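Local atomic coordinates of phosphoribosylformylglycinamidine synthase 2 (Thermus thermophilus, PDB entry 3VIU), a protein that belongs to the AIR synthase-related (PurM-like) family, with two related N- and C-terminal domain pairs in one chain, and here carries adenosine-5'-diphosphate and a magnesium ion. Residues A[696-700]-A[701-705]; A[706-709]-A[710-713]. All coordinates share one frame; numbering follows the deposited sequence.

Contact 1 of 2, residues A[696-700]-A[701-705]; sequences TVLTP and GGVLE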
loop_
_atom_site.group_PDB
_atom_site.type_symbol
_atom_site.label_atom_id
_atom_site.label_comp_id
_atom_site.label_asym_id
_atom_site.label_seq_id
_atom_site.Cartn_x
_atom_site.Cartn_y
_atom_site.Cartn_z
ATOM N N THR A 696 33.786 -11.218 -0.528
ATOM C CA THR A 696 34.594 -12.311 0.001
ATOM C C THR A 696 34.112 -12.702 1.397
ATOM O O THR A 696 34.012 -11.857 2.292
ATOM C CB THR A 696 36.077 -11.896 0.052
ATOM O OG1 THR A 696 36.508 -11.539 -1.265
ATOM C CG2 THR A 696 36.950 -13.035 0.573
ATOM N N VAL A 697 33.821 -13.987 1.583
ATOM C CA VAL A 697 33.309 -14.462 2.860
ATOM C C VAL A 697 34.103 -15.615 3.454
ATOM O O VAL A 697 34.140 -16.713 2.893
ATOM C CB VAL A 697 31.831 -14.928 2.731
ATOM C CG1 VAL A 697 31.296 -15.323 4.105
ATOM C CG2 VAL A 697 30.971 -13.819 2.098
ATOM N N LEU A 698 34.735 -15.368 4.596
ATOM C CA LEU A 698 35.497 -16.412 5.258
ATOM C C LEU A 698 34.544 -17.201 6.145
ATOM O O LEU A 698 33.767 -16.625 6.907
ATOM C CB LEU A 698 36.632 -15.815 6.102
ATOM C CG LEU A 698 37.454 -16.811 6.934
ATOM C CD1 LEU A 698 38.141 -17.817 6.035
ATOM C CD2 LEU A 698 38.479 -16.067 7.755
ATOM N N THR A 699 34.584 -18.522 6.006
ATOM C CA THR A 699 33.756 -19.422 6.807
ATOM C C THR A 699 34.736 -20.394 7.454
ATOM O O THR A 699 35.889 -20.491 7.036
ATOM C CB THR A 699 32.781 -20.262 5.946
ATOM O OG1 THR A 699 33.536 -21.128 5.089
ATOM C CG2 THR A 699 31.888 -19.377 5.103
ATOM N N PRO A 700 34.289 -21.134 8.477
ATOM C CA PRO A 700 35.192 -22.088 9.130
ATOM C C PRO A 700 35.712 -23.139 8.141
ATOM O O PRO A 700 36.693 -23.831 8.419
ATOM C CB PRO A 700 34.314 -22.711 10.214
ATOM C CG PRO A 700 33.311 -21.638 10.517
ATOM C CD PRO A 700 32.977 -21.101 9.149
ATOM N N GLY A 701 35.057 -23.248 6.986
ATOM C CA GLY A 701 35.467 -24.230 5.999
ATOM C C GLY A 701 36.174 -23.691 4.770
ATOM O O GLY A 701 36.321 -24.399 3.776
ATOM N N GLY A 702 36.611 -22.440 4.825
ATOM C CA GLY A 702 37.299 -21.861 3.687
ATOM C C GLY A 702 36.664 -20.559 3.248
ATOM O O GLY A 702 35.674 -20.111 3.826
ATOM N N VAL A 703 37.230 -19.961 2.208
ATOM C CA VAL A 703 36.752 -18.695 1.677
ATOM C C VAL A 703 35.831 -18.841 0.472
ATOM O O VAL A 703 36.147 -19.530 -0.494
ATOM C CB VAL A 703 37.942 -17.799 1.276
ATOM C CG1 VAL A 703 37.453 -16.578 0.517
ATOM C CG2 VAL A 703 38.709 -17.379 2.517
ATOM N N LEU A 704 34.683 -18.186 0.545
ATOM C CA LEU A 704 33.725 -18.196 -0.549
ATOM C C LEU A 704 33.962 -16.850 -1.222
ATOM O O LEU A 704 34.164 -15.851 -0.534
ATOM C CB LEU A 704 32.299 -18.268 -0.006
ATOM C CG LEU A 704 31.897 -19.524 0.767
ATOM C CD1 LEU A 704 30.479 -19.349 1.327
ATOM C CD2 LEU A 704 31.971 -20.736 -0.151
ATOM N N GLU A 705 33.948 -16.816 -2.551
ATOM C CA GLU A 705 34.200 -15.574 -3.266
ATOM C C GLU A 705 33.461 -15.392 -4.588
ATOM O O GLU A 705 33.306 -16.324 -5.368
ATOM C CB GLU A 705 35.700 -15.426 -3.507
ATOM C CG GLU A 705 36.076 -14.202 -4.314
ATOM C CD GLU A 705 37.549 -13.853 -4.184
ATOM O OE1 GLU A 705 37.978 -13.448 -3.073
ATOM O OE2 GLU A 705 38.280 -13.989 -5.189
#

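Contact 2 of 2, residues A[706-709]-A[710-713]; sequences WSLE and ELLS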
loop_
_atom_site.group_PDB
_atom_site.type_symbol
_atom_site.label_atom_id
_atom_site.label_comp_id
_atom_site.label_asym_id
_atom_site.label_seq_id
_atom_site.Cartn_x
_atom_site.Cartn_y
_atom_site.Cartn_z
ATOM N N TRP A 706 33.017 -14.165 -4.829
ATOM C CA TRP A 706 32.311 -13.805 -6.059
ATOM C C TRP A 706 32.807 -12.436 -6.517
ATOM O O TRP A 706 33.121 -11.572 -5.688
ATOM C CB TRP A 706 30.815 -13.684 -5.812
ATOM C CG TRP A 706 30.146 -14.921 -5.350
ATOM C CD1 TRP A 706 29.496 -15.838 -6.119
ATOM C CD2 TRP A 706 29.963 -15.335 -3.990
ATOM N NE1 TRP A 706 28.904 -16.792 -5.324
ATOM C CE2 TRP A 706 29.176 -16.507 -4.013
ATOM C CE3 TRP A 706 30.385 -14.828 -2.757
ATOM C CZ2 TRP A 706 28.800 -17.177 -2.853
ATOM C CZ3 TRP A 706 30.014 -15.495 -1.604
ATOM C CH2 TRP A 706 29.226 -16.659 -1.660
ATOM N N SER A 707 32.887 -12.234 -7.827
ATOM C CA SER A 707 33.297 -10.938 -8.339
ATOM C C SER A 707 32.012 -10.109 -8.324
ATOM O O SER A 707 30.915 -10.662 -8.411
ATOM C CB SER A 707 33.829 -11.070 -9.768
ATOM O OG SER A 707 32.820 -11.562 -10.638
ATOM N N LEU A 708 32.122 -8.794 -8.201
ATOM C CA LEU A 708 30.912 -7.977 -8.187
ATOM C C LEU A 708 30.230 -8.083 -9.541
ATOM O O LEU A 708 29.019 -7.922 -9.656
ATOM C CB LEU A 708 31.236 -6.514 -7.865
ATOM C CG LEU A 708 31.923 -6.229 -6.523
ATOM C CD1 LEU A 708 31.651 -4.785 -6.135
ATOM C CD2 LEU A 708 31.400 -7.158 -5.432
ATOM N N GLU A 709 31.016 -8.374 -10.568
ATOM C CA GLU A 709 30.470 -8.515 -11.914
ATOM C C GLU A 709 29.446 -9.643 -12.025
ATOM O O GLU A 709 28.335 -9.424 -12.497
ATOM C CB GLU A 709 31.595 -8.762 -12.924
ATOM C CG GLU A 709 31.960 -7.557 -13.774
ATOM C CD GLU A 709 32.960 -7.912 -14.869
ATOM O OE1 GLU A 709 34.096 -8.319 -14.527
ATOM O OE2 GLU A 709 32.611 -7.791 -16.068
ATOM N N GLU A 710 29.824 -10.844 -11.595
ATOM C CA GLU A 710 28.927 -11.993 -11.681
ATOM C C GLU A 710 27.688 -11.863 -10.812
ATOM O O GLU A 710 26.630 -12.376 -11.168
ATOM C CB GLU A 710 29.669 -13.297 -11.348
ATOM C CG GLU A 710 30.212 -13.419 -9.934
ATOM C CD GLU A 710 31.048 -14.681 -9.742
ATOM O OE1 GLU A 710 30.492 -15.802 -9.851
ATOM O OE2 GLU A 710 32.263 -14.550 -9.485
ATOM N N LEU A 711 27.816 -11.175 -9.679
ATOM C CA LEU A 711 26.683 -10.967 -8.786
ATOM C C LEU A 711 25.726 -10.013 -9.489
ATOM O O LEU A 711 24.512 -10.230 -9.544
ATOM C CB LEU A 711 27.152 -10.351 -7.464
ATOM C CG LEU A 711 28.006 -11.219 -6.527
ATOM C CD1 LEU A 711 28.427 -10.407 -5.312
ATOM C CD2 LEU A 711 27.222 -12.456 -6.088
ATOM N N LEU A 712 26.307 -8.962 -10.049
ATOM C CA LEU A 712 25.562 -7.939 -10.760
ATOM C C LEU A 712 24.809 -8.472 -11.984
ATOM O O LEU A 712 23.612 -8.226 -12.123
ATOM C CB LEU A 712 26.514 -6.811 -11.177
ATOM C CG LEU A 712 25.864 -5.518 -11.671
ATOM C CD1 LEU A 712 25.029 -4.889 -10.550
ATOM C CD2 LEU A 712 26.949 -4.555 -12.131
ATOM N N SER A 713 25.481 -9.205 -12.868
ATOM C CA SER A 713 24.791 -9.698 -14.061
ATOM C C SER A 713 23.694 -10.691 -13.716
ATOM O O SER A 713 22.620 -10.683 -14.323
ATOM C CB SER A 713 25.778 -10.332 -15.048
ATOM O OG SER A 713 26.415 -11.463 -14.489
#

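Contact 1 of 2, residues A[696-700]-A[701-705]
Gly-702 O takes two donors from a single residue. The hydroxyl of Thr-699 gives it the shorter bond, OG1 to Gly-702 O 2.7 Å, and the amide of the same threonine the other, Thr-699 N to Gly-702 O 2.9 Å. The hydroxyl comes in somewhat tilted from the carbonyl plane, and can reach because OG1 sits between the backbone N and the carbonyl carbon (chi1 64°), which turns it in over the bend. There it also accepts a longer bond from Gly-701 N, 3.2 Å from Thr-699 OG1, so that one oxygen works as donor and acceptor inside the turn. Gly-702 N returns a bond to Thr-699 O. This is a tight two-residue beta hairpin: a type I turn from Thr-699 to Gly-702, with Pro-700 and Gly-701 at its corners, joins the last two antiparallel strands of the seven-stranded sheet in the second AIR synthase-like C-terminal domain. Away from the bend the ladder is more regular, Val-697 and Leu-704 exchanging a pair of nearly straight bonds, each 2.8 Å from N of one to O of the other. On the face carrying these two residues, the side chains of Thr-699 and Leu-704 cross at about a right angle, with Thr-699 CG2 4.0 Å from Leu-704 CD1; Leu-704 also touches Pro-391 and Gln-392 of helix 391-399. The other face is more open. Here Val-703 sends its two methyls to different partners, CG1 to Thr-696 CG2 and CG2 to Leu-698 CD1, both at 3.6 Å. Beside them Thr-696 and Glu-705 run side by side, and the hydroxyl OG1 donates to Glu-705 OE1 at 3.0 Å, on the anti side and 32° out of the carboxylate plane.

Contact 2 of 2, residues A[706-709]-A[710-713]
Trp-706, two residues ahead of the helix, packs against Leu-711 one turn into it: Trp-706 CB lies 3.8 Å from Leu-711 CG, and the Leu-711 CD2 methyl makes an off-centre CH-pi contact, 4.3 Å from the centroid of the Trp-706 five-membered ring. The indole NE1 is bonded to Gln-392 O, while Leu-395 and Leu-627 also touch the Trp-706 side chain. At the ring edge stands the Glu-710 carboxylate, turned 77° from the indole; its OE1 is salt-bridged to Arg-396. Ser-707 follows, tied to Glu-710 by three hydrogen bonds. Its amide donates to the carboxylate, Ser-707 N to Glu-710 OE2 2.9 Å and nearly straight, and its hydroxyl adds a longer bond to the same oxygen, the two donors arriving from opposite faces of the carboxylate plane. In return Ser-707 OG accepts from Glu-710 N at 3.2 Å. Glu-710 CG lies between the backbone N and the carbonyl carbon (chi1 64°), which folds its extended chain back toward the serine. After a weak first bond from Leu-711 N to Ser-707 O, Leu-708 O takes Leu-712 N at 2.9 Å, and Glu-709 O does likewise for Ser-713 N. With the hydroxyl-to-carboxylate bond as an addition, the reciprocal pair, Ser-707 N to the carboxylate and Glu-710 N to Ser-707 OG, makes a capping box, the serine being N-cap of the C-terminal helix 708-723.

In the fold
Followed from the N-terminal side, the chain runs out along strand 694-699, reverses in contact 1, returns along strand 702-707 and enters helix 708-723 through contact 2. The two are in series, neither nested nor crossing: the first closes a hairpin bend at the surface edge of the sheet, the second a single helical turn at the strand-to-helix junction. Their centres lie about 17 Å apart, yet the indole of 706-709 reaches back to the hairpin, with Trp-706 CZ3 4.2 Å from Val-697 CG2. Strand 702-707 serves both. Between them they connect the edge strand 702-707 and its neighbour 694-699 to the C-terminal helix, with helix 391-399 packed against both contacts.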